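Local coordinates for hypothetical protein PA3352 (Pseudomonas aeruginosa, PDB 2FUP), which is probably an FlgN-type protein of flagellum synthesis, a family thought to act as export chaperones for hook-associated proteins, at residues P6-L11 / A63-E68; E14-A19 / D96-L101; N20-L25 / G46-L51; Q24-E29 / Q106-R111; E76-Y81 / E90-G95. All blocks are in the same frame, centred on the assembly; numbering follows the deposited sequence.

Contact 1: P6-L11 / A63-E68; sequences PTLLDL and AEILRE
Helix 7-11 and helix 63-68 run nearly antiparallel, their directions 150° apart and their axes 10.8 Å from each other at closest approach, with the CA atoms of L8 and I65 forming the nearest backbone pair. That wide spacing is bridged by one methyl group above all, I65 CD1. The I65 chain is extended past CG1 (chi2 171°), which places CD1 at its end, where it meets L11 CD1 tip to tip at 3.7 Å. T7 CG2 comes to I65 CD1 obliquely at 3.9 Å. L8 slides past I65 in the opposite direction, and its CD1 lies 4.1 Å from I65 CD1. Its other branch serves a different neighbour: L8 CD2 is 4.2 Å from L66 CD2, the two side chains crossing at about a right angle. While T7 CG2 faces I65, T7 OG1 and S5 OG share a hydrogen bond. Y81 from helix 75-82 packs on L8, I65 and L66, and L91 from helix 88-114 also reaches L8. L8, L11 and L66 thus belong to the hydrophobic interior near the end of an up-and-down helical bundle, in which these two helices are an antiparallel pair.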
# COMPACT_ATOMS: atom_id res chain seq x y z
N PRO A 6 -2.51 -13.71 14.13
CA PRO A 6 -3.17 -13.07 13.01
C PRO A 6 -2.52 -11.77 12.56
O PRO A 6 -2.99 -11.19 11.55
CB PRO A 6 -4.55 -12.80 13.57
CG PRO A 6 -4.31 -12.65 15.04
CD PRO A 6 -3.34 -13.65 15.34
N THR A 7 -1.45 -11.34 13.25
CA THR A 7 -1.00 -9.95 12.98
C THR A 7 -0.60 -9.65 11.57
O THR A 7 -1.00 -8.67 10.98
CB THR A 7 0.11 -9.58 13.91
OG1 THR A 7 -0.27 -9.90 15.25
CG2 THR A 7 0.47 -8.12 13.84
N LEU A 8 0.24 -10.49 10.97
CA LEU A 8 0.73 -10.20 9.64
C LEU A 8 -0.41 -10.19 8.63
O LEU A 8 -0.48 -9.28 7.76
CB LEU A 8 1.82 -11.15 9.18
CG LEU A 8 2.58 -10.81 7.92
CD1 LEU A 8 3.27 -9.47 8.05
CD2 LEU A 8 3.64 -11.81 7.58
N LEU A 9 -1.29 -11.18 8.71
CA LEU A 9 -2.38 -11.22 7.79
C LEU A 9 -3.30 -10.02 7.97
O LEU A 9 -3.79 -9.46 6.99
CB LEU A 9 -3.14 -12.54 7.91
CG LEU A 9 -4.25 -12.78 6.88
CD1 LEU A 9 -3.76 -12.79 5.45
CD2 LEU A 9 -4.89 -14.17 7.20
N ASP A 10 -3.49 -9.56 9.20
CA ASP A 10 -4.33 -8.38 9.47
C ASP A 10 -3.70 -7.17 8.83
O ASP A 10 -4.39 -6.33 8.25
CB ASP A 10 -4.50 -8.17 10.96
CG ASP A 10 -5.47 -7.10 11.28
OD1 ASP A 10 -6.65 -7.24 10.96
OD2 ASP A 10 -5.07 -6.14 11.97
N LEU A 11 -2.37 -7.06 8.92
CA LEU A 11 -1.70 -5.90 8.30
C LEU A 11 -1.86 -5.89 6.80
O LEU A 11 -2.07 -4.86 6.18
CB LEU A 11 -0.22 -5.91 8.67
CG LEU A 11 0.08 -5.60 10.13
CD1 LEU A 11 1.48 -6.00 10.51
CD2 LEU A 11 -0.13 -4.18 10.46
N ALA A 63 7.54 -5.30 7.79
CA ALA A 63 9.00 -5.49 7.67
C ALA A 63 9.57 -5.98 9.01
O ALA A 63 10.46 -6.86 9.03
CB ALA A 63 9.71 -4.16 7.25
N GLU A 64 9.09 -5.39 10.13
CA GLU A 64 9.60 -5.77 11.44
C GLU A 64 9.25 -7.22 11.80
O GLU A 64 10.07 -7.95 12.35
CB GLU A 64 9.12 -4.80 12.52
CG GLU A 64 9.66 -5.04 13.95
CD GLU A 64 11.18 -4.98 14.11
OE1 GLU A 64 11.80 -4.27 13.29
OE2 GLU A 64 11.74 -5.60 15.10
N ILE A 65 8.04 -7.66 11.44
CA ILE A 65 7.66 -9.01 11.70
C ILE A 65 8.60 -9.94 10.93
O ILE A 65 9.07 -10.97 11.47
CB ILE A 65 6.16 -9.21 11.34
CG1 ILE A 65 5.31 -8.45 12.35
CG2 ILE A 65 5.83 -10.66 11.26
CD1 ILE A 65 3.86 -8.38 12.01
N LEU A 66 8.81 -9.68 9.64
CA LEU A 66 9.67 -10.57 8.87
C LEU A 66 11.12 -10.53 9.35
O LEU A 66 11.77 -11.59 9.45
CB LEU A 66 9.58 -10.26 7.36
CG LEU A 66 8.19 -10.40 6.71
CD1 LEU A 66 8.23 -9.95 5.25
CD2 LEU A 66 7.73 -11.80 6.85
N ARG A 67 11.62 -9.34 9.68
CA ARG A 67 12.97 -9.24 10.16
C ARG A 67 13.21 -10.04 11.46
O ARG A 67 14.21 -10.74 11.59
CB ARG A 67 13.27 -7.76 10.40
CG ARG A 67 14.58 -7.26 10.93
CD ARG A 67 14.41 -5.71 11.12
NE ARG A 67 14.30 -4.98 9.86
CZ ARG A 67 13.45 -4.02 9.61
NH1 ARG A 67 12.55 -3.65 10.51
NH2 ARG A 67 13.44 -3.39 8.44
N GLU A 68 12.25 -9.94 12.38
CA GLU A 68 12.36 -10.65 13.65
C GLU A 68 12.27 -12.13 13.43
O GLU A 68 12.86 -12.90 14.20
CB GLU A 68 11.30 -10.18 14.63
CG GLU A 68 11.53 -8.75 15.06
CD GLU A 68 10.52 -8.28 16.16
OE1 GLU A 68 9.76 -9.16 16.69
OE2 GLU A 68 10.46 -7.05 16.43

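Contact 2: E14-A19 / D96-L101; sequences EDIGHA and DELGEL
D15 O accepts the backbone N-H of A19 at 2.8 Å, and the same carbonyl oxygen is approached from the partner helix by L98 CD1 at 3.7 Å. L98 thus sits directly against the backbone of 14-19. Its CG is anti to the backbone N (chi1 -176°), and beyond it the two methyls divide. L98 CD1, besides touching D15 O, lies 4.0 Å from A19 CB, while L98 CD2 rests against D15 CB. I16 crosses L98 obliquely, its CG1 near L98 CB. Two further side chains meet I16 at about a right angle. L101 brings CD1 to I16 CG2 at 3.8 Å, and the extended E97 sets its carboxylate across the isoleucine, with OE2 at I16 CG2 and E97 OE1 3.7 Å from I16 CD1. The axes of the two segments are 9.6 Å apart and their directions differ by only 23°, which makes helix 7-34 and helix 88-114 a parallel pair within the helical bundle, near the centre of the chain. A19 CB rests on L101 CB at 3.9 Å. The polar ends of E97 and D15 have partners elsewhere. E97 OE1 makes a salt bridge with R94 one turn earlier. D15 is buried, and in the conformer described its OD1 pairs with R62 while OD2 takes a hydrogen bond from N58, both on helix 39-68. F12 and R62 also pack on L98, and a bound 2-methyl-2,4-pentanediol, probably from the crystallisation liquor, lies about 4 Å from its side chain.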
# COMPACT_ATOMS: atom_id res chain seq x y z
N GLU A 14 -5.56 -4.87 6.10
CA GLU A 14 -5.72 -3.44 6.28
C GLU A 14 -5.10 -2.65 5.13
O GLU A 14 -5.71 -1.73 4.58
CB GLU A 14 -5.05 -2.98 7.57
CG GLU A 14 -5.73 -3.44 8.83
CD GLU A 14 -5.07 -2.97 10.13
OE1 GLU A 14 -4.13 -2.12 10.06
OE2 GLU A 14 -5.54 -3.46 11.22
N ASP A 15 -3.91 -3.07 4.70
CA ASP A 15 -3.23 -2.31 3.66
C ASP A 15 -3.87 -2.48 2.30
O ASP A 15 -3.86 -1.53 1.50
CB ASP A 15 -1.72 -2.60 3.65
CG ASP A 15 -0.99 -1.83 4.72
OD1 ASP A 15 0.25 -1.78 4.74
OD2 ASP A 15 -1.70 -1.14 5.41
N ILE A 16 -4.43 -3.64 1.99
CA ILE A 16 -5.21 -3.82 0.73
C ILE A 16 -6.40 -2.82 0.71
O ILE A 16 -6.67 -2.16 -0.28
CB ILE A 16 -5.62 -5.27 0.52
CG1 ILE A 16 -4.40 -6.10 0.08
CG2 ILE A 16 -6.70 -5.36 -0.53
CD1 ILE A 16 -4.54 -7.55 0.35
N GLY A 17 -7.07 -2.69 1.85
CA GLY A 17 -8.19 -1.72 1.94
C GLY A 17 -7.66 -0.33 1.71
O GLY A 17 -8.28 0.44 0.99
N HIS A 18 -6.57 0.02 2.40
CA HIS A 18 -6.07 1.39 2.24
C HIS A 18 -5.53 1.65 0.83
O HIS A 18 -5.70 2.76 0.32
CB HIS A 18 -5.02 1.73 3.30
CG HIS A 18 -5.51 1.57 4.69
ND1 HIS A 18 -6.78 1.93 5.08
CD2 HIS A 18 -4.89 1.11 5.79
CE1 HIS A 18 -6.91 1.71 6.39
NE2 HIS A 18 -5.79 1.17 6.83
N ALA A 19 -4.87 0.68 0.21
CA ALA A 19 -4.37 0.84 -1.14
C ALA A 19 -5.51 0.97 -2.14
O ALA A 19 -5.44 1.75 -3.05
CB ALA A 19 -3.45 -0.29 -1.51
N ASP A 96 0.76 -10.55 -2.69
CA ASP A 96 0.86 -10.33 -4.13
C ASP A 96 -0.19 -9.31 -4.61
O ASP A 96 0.06 -8.52 -5.50
CB ASP A 96 0.66 -11.66 -4.88
CG ASP A 96 1.76 -12.66 -4.64
OD1 ASP A 96 2.91 -12.24 -4.28
OD2 ASP A 96 1.52 -13.88 -4.85
N GLU A 97 -1.38 -9.38 -4.03
CA GLU A 97 -2.40 -8.40 -4.35
C GLU A 97 -1.99 -7.00 -3.93
O GLU A 97 -2.22 -6.02 -4.64
CB GLU A 97 -3.73 -8.74 -3.70
CG GLU A 97 -4.88 -7.81 -4.03
CD GLU A 97 -6.20 -8.23 -3.39
OE1 GLU A 97 -6.21 -9.17 -2.49
OE2 GLU A 97 -7.20 -7.57 -3.81
N LEU A 98 -1.46 -6.87 -2.72
CA LEU A 98 -0.94 -5.58 -2.29
C LEU A 98 0.14 -5.07 -3.19
O LEU A 98 0.15 -3.90 -3.55
CB LEU A 98 -0.44 -5.67 -0.84
CG LEU A 98 0.04 -4.35 -0.24
CD1 LEU A 98 -1.07 -3.27 -0.20
CD2 LEU A 98 0.67 -4.53 1.13
N GLY A 99 1.09 -5.93 -3.61
CA GLY A 99 2.11 -5.45 -4.51
C GLY A 99 1.53 -4.91 -5.80
O GLY A 99 1.95 -3.86 -6.31
N GLU A 100 0.49 -5.57 -6.37
CA GLU A 100 -0.12 -5.07 -7.58
C GLU A 100 -0.79 -3.72 -7.32
O GLU A 100 -0.63 -2.80 -8.11
CB GLU A 100 -1.19 -6.05 -8.03
CG GLU A 100 -1.89 -5.67 -9.28
CD GLU A 100 -2.98 -6.67 -9.62
OE1 GLU A 100 -2.69 -7.79 -10.00
OE2 GLU A 100 -4.16 -6.29 -9.55
N LEU A 101 -1.51 -3.63 -6.21
CA LEU A 101 -2.24 -2.37 -5.92
C LEU A 101 -1.28 -1.22 -5.71
O LEU A 101 -1.55 -0.11 -6.15
CB LEU A 101 -3.11 -2.54 -4.69
CG LEU A 101 -4.40 -3.36 -4.85
CD1 LEU A 101 -5.05 -3.72 -3.54
CD2 LEU A 101 -5.44 -2.55 -5.70

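Contact 3: N20-L25 / G46-L51; sequences NQLLQL and GAKQPL
L25 and L51 cross obliquely and touch through their CD1 methyls at 3.7 Å, between segments that run antiparallel at 159° with axes 9.9 Å apart. L51 reaches the opposite backbone: its CD1 is 3.7 Å from L22 N, and the same methyl meets Q21 CB at 3.9 Å, Q21 and L51 being turned at about a right angle. L25 reaches the main chain of 46-51 in turn. Its CD1 lies 3.7 Å from A47 CB and equally near the carbonyl oxygen of A47, lying over that small residue. The third crossing, again near a right angle, sets L22 against the methylenes of K48. L22 CG is anti to the backbone N (chi1 -176°), and L22 CD1 comes to 3.9 Å from K48 CD. In the lysine, chi3 (-68°) turns CE aside from the CG-CD pair that touches L22. Helix 46-51 is kinked at P50, whose ring nitrogen has no hydrogen to give to the turn before; the L51 N to K48 O bond that follows is weak, at 3.2 Å. K48 NZ is hydrogen-bonded to N119 O and forms a salt bridge with E29 OE1. K48 is therefore amphipathic in use: its methylenes join the leucines in apolar contact while the ammonium of this buried lysine is satisfied beyond them, and the nearby E29 carboxylate would probably favour the charged form.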
# COMPACT_ATOMS: atom_id res chain seq x y z
N ASN A 20 -6.57 0.18 -1.96
CA ASN A 20 -7.75 0.38 -2.81
C ASN A 20 -8.32 1.80 -2.65
O ASN A 20 -8.66 2.44 -3.65
CB ASN A 20 -8.81 -0.64 -2.46
CG ASN A 20 -8.65 -1.93 -3.22
OD1 ASN A 20 -8.53 -1.93 -4.45
ND2 ASN A 20 -8.71 -3.06 -2.50
N GLN A 21 -8.43 2.27 -1.41
CA GLN A 21 -8.97 3.59 -1.20
C GLN A 21 -8.05 4.63 -1.84
O GLN A 21 -8.51 5.61 -2.43
CB GLN A 21 -9.30 3.85 0.26
CG GLN A 21 -10.53 3.04 0.65
CD GLN A 21 -11.20 3.58 1.89
OE1 GLN A 21 -10.53 4.03 2.79
NE2 GLN A 21 -12.54 3.55 1.92
N LEU A 22 -6.74 4.46 -1.68
CA LEU A 22 -5.77 5.40 -2.29
C LEU A 22 -5.93 5.45 -3.81
O LEU A 22 -6.02 6.51 -4.41
CB LEU A 22 -4.34 5.02 -1.86
CG LEU A 22 -3.27 5.98 -2.34
CD1 LEU A 22 -3.47 7.37 -1.86
CD2 LEU A 22 -1.88 5.47 -1.92
N LEU A 23 -6.02 4.27 -4.42
CA LEU A 23 -6.16 4.20 -5.88
C LEU A 23 -7.42 4.97 -6.31
O LEU A 23 -7.42 5.67 -7.32
CB LEU A 23 -6.18 2.74 -6.30
CG LEU A 23 -6.20 2.47 -7.77
CD1 LEU A 23 -5.02 3.08 -8.49
CD2 LEU A 23 -6.33 0.93 -8.01
N GLN A 24 -8.53 4.75 -5.60
CA GLN A 24 -9.76 5.45 -5.91
C GLN A 24 -9.63 7.00 -5.79
O GLN A 24 -10.10 7.77 -6.62
CB GLN A 24 -10.85 4.95 -5.01
CG GLN A 24 -11.27 3.52 -5.38
CD GLN A 24 -12.10 2.80 -4.35
OE1 GLN A 24 -12.91 3.42 -3.67
NE2 GLN A 24 -11.96 1.46 -4.29
N LEU A 25 -8.95 7.43 -4.71
CA LEU A 25 -8.70 8.87 -4.56
C LEU A 25 -7.80 9.43 -5.67
O LEU A 25 -7.97 10.57 -6.11
CB LEU A 25 -8.13 9.20 -3.18
CG LEU A 25 -9.03 8.98 -1.96
CD1 LEU A 25 -8.23 9.17 -0.69
CD2 LEU A 25 -10.24 9.90 -2.03
N GLY A 46 -5.97 15.94 1.36
CA GLY A 46 -6.26 15.75 2.79
C GLY A 46 -6.79 14.35 3.02
O GLY A 46 -6.50 13.74 4.02
N ALA A 47 -7.55 13.83 2.08
CA ALA A 47 -8.06 12.49 2.20
C ALA A 47 -6.97 11.43 2.05
O ALA A 47 -7.07 10.33 2.63
CB ALA A 47 -9.18 12.27 1.17
N LYS A 48 -5.96 11.70 1.21
CA LYS A 48 -4.86 10.74 0.95
C LYS A 48 -3.92 10.66 2.13
O LYS A 48 -3.28 9.61 2.27
CB LYS A 48 -4.06 11.14 -0.28
CG LYS A 48 -4.79 11.01 -1.54
CD LYS A 48 -3.89 11.12 -2.77
CE LYS A 48 -3.32 12.48 -2.95
NZ LYS A 48 -2.48 12.47 -4.21
N GLN A 49 -3.84 11.74 2.94
CA GLN A 49 -2.86 11.81 4.06
C GLN A 49 -2.97 10.65 5.05
O GLN A 49 -2.00 9.91 5.25
CB GLN A 49 -2.94 13.15 4.82
CG GLN A 49 -2.56 14.40 4.03
CD GLN A 49 -1.42 14.17 3.09
OE1 GLN A 49 -1.58 14.20 1.87
NE2 GLN A 49 -0.26 13.90 3.65
N PRO A 50 -4.14 10.48 5.67
CA PRO A 50 -4.17 9.36 6.63
C PRO A 50 -3.87 8.00 6.01
O PRO A 50 -3.41 7.09 6.69
CB PRO A 50 -5.59 9.40 7.18
CG PRO A 50 -6.37 10.29 6.19
CD PRO A 50 -5.40 11.24 5.64
N LEU A 51 -4.15 7.83 4.72
CA LEU A 51 -3.92 6.54 4.09
C LEU A 51 -2.45 6.29 3.91
O LEU A 51 -1.96 5.17 4.05
CB LEU A 51 -4.64 6.45 2.70
CG LEU A 51 -6.14 6.44 2.84
CD1 LEU A 51 -6.73 6.53 1.43
CD2 LEU A 51 -6.65 5.24 3.58

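Contact 4: Q24-E29 / Q106-R111; sequences QLVDEE and QQANLR
V26 and A108 supply the apolar part of the contact, V26 CG1 lying 3.6 Å from A108 CB. V26 CG1 is anti to the backbone N (chi1 176°) and presses on the opposite main chain as well, at 3.7 Å from N109 N. A single methyl therefore rests on one side chain and the adjoining peptide, a close fit between axes 9.5 Å apart whose directions differ by 18°.

The polar part runs through water. Water 1 donates to D27 OD1 at 2.7 Å and accepts from R111 NH2 at 2.9 Å, lying in the guanidinium plane at its edge. The opposite charges are not in direct contact, since D27 OD1 and R111 NH2 are 4.9 Å apart; the water spans the gap. R111 bends at chi3, and its guanidinium also makes a cation-pi interaction with F30.

Other polar atoms are tied to residues close by. N112 ND2 hydrogen-bonds to V26 O and E29 OE2, and N109 ND2 to Q120 O. The parallel pair of helix 7-34 and helix 88-114 is thereby joined to the segment that leads into helix 121-130, and it also meets helix 39-68, whose L44 packs on E29.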
# COMPACT_ATOMS: atom_id res chain seq x y z
N GLN A 24 -8.53 4.75 -5.60
CA GLN A 24 -9.76 5.45 -5.91
C GLN A 24 -9.63 7.00 -5.79
O GLN A 24 -10.10 7.77 -6.62
CB GLN A 24 -10.85 4.95 -5.01
CG GLN A 24 -11.27 3.52 -5.38
CD GLN A 24 -12.10 2.80 -4.35
OE1 GLN A 24 -12.91 3.42 -3.67
NE2 GLN A 24 -11.96 1.46 -4.29
N LEU A 25 -8.95 7.43 -4.71
CA LEU A 25 -8.70 8.87 -4.56
C LEU A 25 -7.80 9.43 -5.67
O LEU A 25 -7.97 10.57 -6.11
CB LEU A 25 -8.13 9.20 -3.18
CG LEU A 25 -9.03 8.98 -1.96
CD1 LEU A 25 -8.23 9.17 -0.69
CD2 LEU A 25 -10.24 9.90 -2.03
N VAL A 26 -6.80 8.64 -6.07
CA VAL A 26 -5.96 9.09 -7.20
C VAL A 26 -6.75 9.18 -8.53
O VAL A 26 -6.59 10.12 -9.34
CB VAL A 26 -4.72 8.19 -7.38
CG1 VAL A 26 -3.92 8.61 -8.62
CG2 VAL A 26 -3.88 8.29 -6.18
N ASP A 27 -7.67 8.26 -8.74
CA ASP A 27 -8.53 8.32 -9.91
C ASP A 27 -9.49 9.52 -9.79
O ASP A 27 -9.81 10.22 -10.78
CB ASP A 27 -9.38 7.06 -9.99
CG ASP A 27 -10.31 7.07 -11.20
OD1 ASP A 27 -9.74 7.14 -12.31
OD2 ASP A 27 -11.56 6.94 -11.05
N GLU A 28 -9.99 9.77 -8.57
CA GLU A 28 -10.90 10.88 -8.35
C GLU A 28 -10.13 12.20 -8.69
O GLU A 28 -10.67 13.16 -9.26
CB GLU A 28 -11.42 10.85 -6.91
CG GLU A 28 -12.41 11.92 -6.64
CD GLU A 28 -13.22 11.70 -5.35
OE1 GLU A 28 -13.07 10.58 -4.79
OE2 GLU A 28 -13.92 12.63 -4.87
N GLU A 29 -8.88 12.26 -8.24
CA GLU A 29 -8.04 13.40 -8.56
C GLU A 29 -7.77 13.59 -10.08
O GLU A 29 -7.82 14.68 -10.58
CB GLU A 29 -6.73 13.27 -7.76
CG GLU A 29 -5.73 14.37 -7.99
CD GLU A 29 -4.45 14.05 -7.23
OE1 GLU A 29 -4.40 14.25 -5.99
OE2 GLU A 29 -3.51 13.53 -7.86
N GLN A 106 1.10 3.80 -7.76
CA GLN A 106 2.29 4.55 -8.19
C GLN A 106 2.16 5.03 -9.59
O GLN A 106 2.45 6.23 -9.87
CB GLN A 106 3.52 3.67 -8.09
CG GLN A 106 4.80 4.37 -8.50
CD GLN A 106 5.99 3.42 -8.27
OE1 GLN A 106 6.10 2.39 -8.98
NE2 GLN A 106 6.84 3.72 -7.27
N GLN A 107 1.69 4.18 -10.50
CA GLN A 107 1.53 4.56 -11.88
C GLN A 107 0.48 5.67 -12.06
O GLN A 107 0.64 6.58 -12.85
CB GLN A 107 1.06 3.33 -12.70
CG GLN A 107 2.07 2.17 -12.74
CD GLN A 107 1.48 0.85 -13.27
OE1 GLN A 107 0.26 0.65 -13.28
NE2 GLN A 107 2.37 -0.06 -13.69
N ALA A 108 -0.64 5.51 -11.35
CA ALA A 108 -1.74 6.44 -11.52
C ALA A 108 -1.32 7.79 -10.98
O ALA A 108 -1.71 8.84 -11.53
CB ALA A 108 -2.97 5.93 -10.76
N ASN A 109 -0.56 7.79 -9.93
CA ASN A 109 -0.09 9.05 -9.40
C ASN A 109 0.91 9.72 -10.32
O ASN A 109 0.84 10.94 -10.57
CB ASN A 109 0.49 8.84 -8.04
CG ASN A 109 0.96 10.12 -7.40
OD1 ASN A 109 0.15 10.99 -7.04
ND2 ASN A 109 2.29 10.27 -7.27
N LEU A 110 1.79 8.93 -10.92
CA LEU A 110 2.69 9.50 -11.91
C LEU A 110 1.92 10.09 -13.08
O LEU A 110 2.27 11.18 -13.61
CB LEU A 110 3.71 8.44 -12.39
CG LEU A 110 4.76 8.11 -11.34
CD1 LEU A 110 5.56 6.86 -11.76
CD2 LEU A 110 5.70 9.28 -11.05
N ARG A 111 0.89 9.42 -13.55
CA ARG A 111 0.06 9.99 -14.61
C ARG A 111 -0.53 11.36 -14.19
O ARG A 111 -0.52 12.31 -14.97
CB ARG A 111 -1.03 9.01 -15.05
CG ARG A 111 -2.06 9.60 -16.02
CD ARG A 111 -3.38 8.94 -15.92
NE ARG A 111 -3.82 9.02 -14.54
CZ ARG A 111 -4.77 8.28 -14.00
NH1 ARG A 111 -5.45 7.41 -14.75
NH2 ARG A 111 -5.05 8.42 -12.73
O HOH W 1 -7.13 6.44 -12.34

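Contact 5: E76-Y81 / E90-G95; sequences EGLARY and ELLARG
L92 CD2 is the methyl that lies against the backbone of A79, 3.9 Å from A79 N and 4.0 Å from both A79 CB and L78 CG. L78 and L92 slide past each other in opposite directions, and L92 CD2 touches both CG and the CD2 methyl of L78. L78 itself extends onto the backbone of 90-95. Its first torsion (chi1 -177°) directs CG anti to the backbone N; beyond CG, L78 CD2 lies 3.9 Å from L91 O and 4.5 Å from G95 CA. Because G95 has no side chain, that branch can lie close over the main chain there. The remaining first-shell pair is aromatic against aliphatic. L91 CD1 is 3.9 Å from Y81 CE2 and lies at the edge of the ring, in its plane, with the two side chains crossing obliquely; the faces of the tyrosine are not used by this leucine.

In the next shell, L8 of helix 7-34 packs on L78, and L9 on L91, while Y81 also packs on helix 39-68. G77 N is hydrogen-bonded to D74 OD1 near the start of helix 75-82. R94 turns away from the interface and makes a salt bridge to E90, R94 NH1 lying 3.1 Å from E90 OE1. G95 O is hydrogen-bonded to a 2-methyl-2,4-pentanediol, probably from the crystallisation liquor. With directions 157° apart, axes 9.6 Å distant and only a short connection between them, helix 75-82 and helix 88-114 make an antiparallel helical hairpin, its short arm packed against the end of the bundle.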
# COMPACT_ATOMS: atom_id res chain seq x y z
N GLU A 76 10.31 -14.16 -1.29
CA GLU A 76 10.89 -15.38 -0.83
C GLU A 76 10.90 -15.49 0.71
O GLU A 76 10.70 -16.57 1.24
CB GLU A 76 12.34 -15.53 -1.31
CG GLU A 76 12.44 -15.83 -2.78
CD GLU A 76 12.00 -17.22 -3.16
OE1 GLU A 76 12.53 -18.19 -2.61
OE2 GLU A 76 11.11 -17.35 -4.00
N GLY A 77 11.18 -14.38 1.40
CA GLY A 77 11.12 -14.34 2.85
C GLY A 77 9.71 -14.56 3.36
O GLY A 77 9.48 -15.37 4.31
N LEU A 78 8.75 -13.87 2.75
CA LEU A 78 7.34 -14.11 3.13
C LEU A 78 7.00 -15.57 2.93
O LEU A 78 6.29 -16.14 3.77
CB LEU A 78 6.41 -13.23 2.29
CG LEU A 78 4.94 -13.28 2.59
CD1 LEU A 78 4.65 -12.91 4.08
CD2 LEU A 78 4.16 -12.39 1.67
N ALA A 79 7.40 -16.14 1.80
CA ALA A 79 7.11 -17.56 1.57
C ALA A 79 7.70 -18.48 2.59
O ALA A 79 7.09 -19.50 3.02
CB ALA A 79 7.53 -17.95 0.18
N ARG A 80 8.91 -18.17 3.04
CA ARG A 80 9.51 -18.94 4.13
C ARG A 80 8.74 -18.81 5.44
O ARG A 80 8.50 -19.77 6.15
CB ARG A 80 10.97 -18.53 4.34
CG ARG A 80 11.65 -19.26 5.51
CD ARG A 80 11.80 -20.75 5.24
NE ARG A 80 11.92 -21.51 6.49
CZ ARG A 80 10.90 -22.09 7.13
NH1 ARG A 80 9.66 -22.04 6.67
NH2 ARG A 80 11.14 -22.75 8.26
N TYR A 81 8.36 -17.58 5.74
CA TYR A 81 7.52 -17.34 6.91
C TYR A 81 6.22 -18.14 6.84
O TYR A 81 5.75 -18.67 7.85
CB TYR A 81 7.21 -15.85 6.99
CG TYR A 81 6.42 -15.40 8.18
CD1 TYR A 81 7.05 -15.04 9.33
CD2 TYR A 81 5.05 -15.31 8.12
CE1 TYR A 81 6.32 -14.61 10.43
CE2 TYR A 81 4.29 -14.90 9.19
CZ TYR A 81 4.94 -14.53 10.35
OH TYR A 81 4.22 -14.08 11.46
N GLU A 90 -2.96 -17.63 2.21
CA GLU A 90 -3.59 -16.35 2.23
C GLU A 90 -2.55 -15.25 2.37
O GLU A 90 -2.71 -14.18 1.75
CB GLU A 90 -4.57 -16.23 3.42
CG GLU A 90 -5.88 -16.75 3.13
CD GLU A 90 -6.59 -15.88 2.16
OE1 GLU A 90 -6.52 -14.62 2.23
OE2 GLU A 90 -7.18 -16.45 1.32
N LEU A 91 -1.53 -15.40 3.25
CA LEU A 91 -0.47 -14.40 3.32
C LEU A 91 0.12 -14.08 1.94
O LEU A 91 0.34 -12.92 1.58
CB LEU A 91 0.66 -14.81 4.29
CG LEU A 91 0.39 -14.85 5.79
CD1 LEU A 91 1.47 -15.47 6.55
CD2 LEU A 91 0.16 -13.43 6.27
N LEU A 92 0.48 -15.15 1.25
CA LEU A 92 1.12 -14.99 -0.07
C LEU A 92 0.16 -14.30 -1.07
O LEU A 92 0.57 -13.38 -1.79
CB LEU A 92 1.68 -16.32 -0.60
CG LEU A 92 2.97 -16.71 0.09
CD1 LEU A 92 3.14 -18.16 -0.32
CD2 LEU A 92 4.14 -15.88 -0.30
N ALA A 93 -1.10 -14.73 -1.14
CA ALA A 93 -2.06 -14.18 -2.04
C ALA A 93 -2.27 -12.69 -1.74
O ALA A 93 -2.35 -11.83 -2.64
CB ALA A 93 -3.36 -14.90 -1.91
N ARG A 94 -2.42 -12.36 -0.45
CA ARG A 94 -2.61 -10.94 -0.08
C ARG A 94 -1.35 -10.12 -0.34
O ARG A 94 -1.45 -8.98 -0.77
CB ARG A 94 -3.09 -10.84 1.39
CG ARG A 94 -4.39 -11.55 1.67
CD ARG A 94 -5.64 -10.94 1.04
NE ARG A 94 -5.73 -11.10 -0.38
CZ ARG A 94 -6.19 -12.15 -1.07
NH1 ARG A 94 -6.55 -13.28 -0.52
NH2 ARG A 94 -6.20 -12.05 -2.38
N GLY A 95 -0.17 -10.66 -0.04
CA GLY A 95 1.03 -9.93 -0.33
C GLY A 95 1.11 -9.60 -1.80
O GLY A 95 1.52 -8.52 -2.21

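Helix 7-34 takes part in contacts 1 to 4, pairing antiparallel with helix 39-68 in contacts 1 and 3 and parallel with helix 88-114 in contacts 2 and 4. Contacts 1 and 4 lie toward its two ends, their centres 28 Å apart. Contact 5 adjoins contact 1, centres 10 Å apart, with L8 CD2 3.5 Å from Y81 CE2. Contact 2 meets contact 5 where I16 CD1 lies 3.6 Å from R94 O. At the other end, the salt bridge of K48 NZ to E29 OE1, 3.2 Å, joins contacts 3 and 4. Bound 2-methyl-2,4-pentanediol, probably from the crystallisation liquor, lies about 5, 4 and 3 Å from L66, L98 and G95, and may mark a pocket.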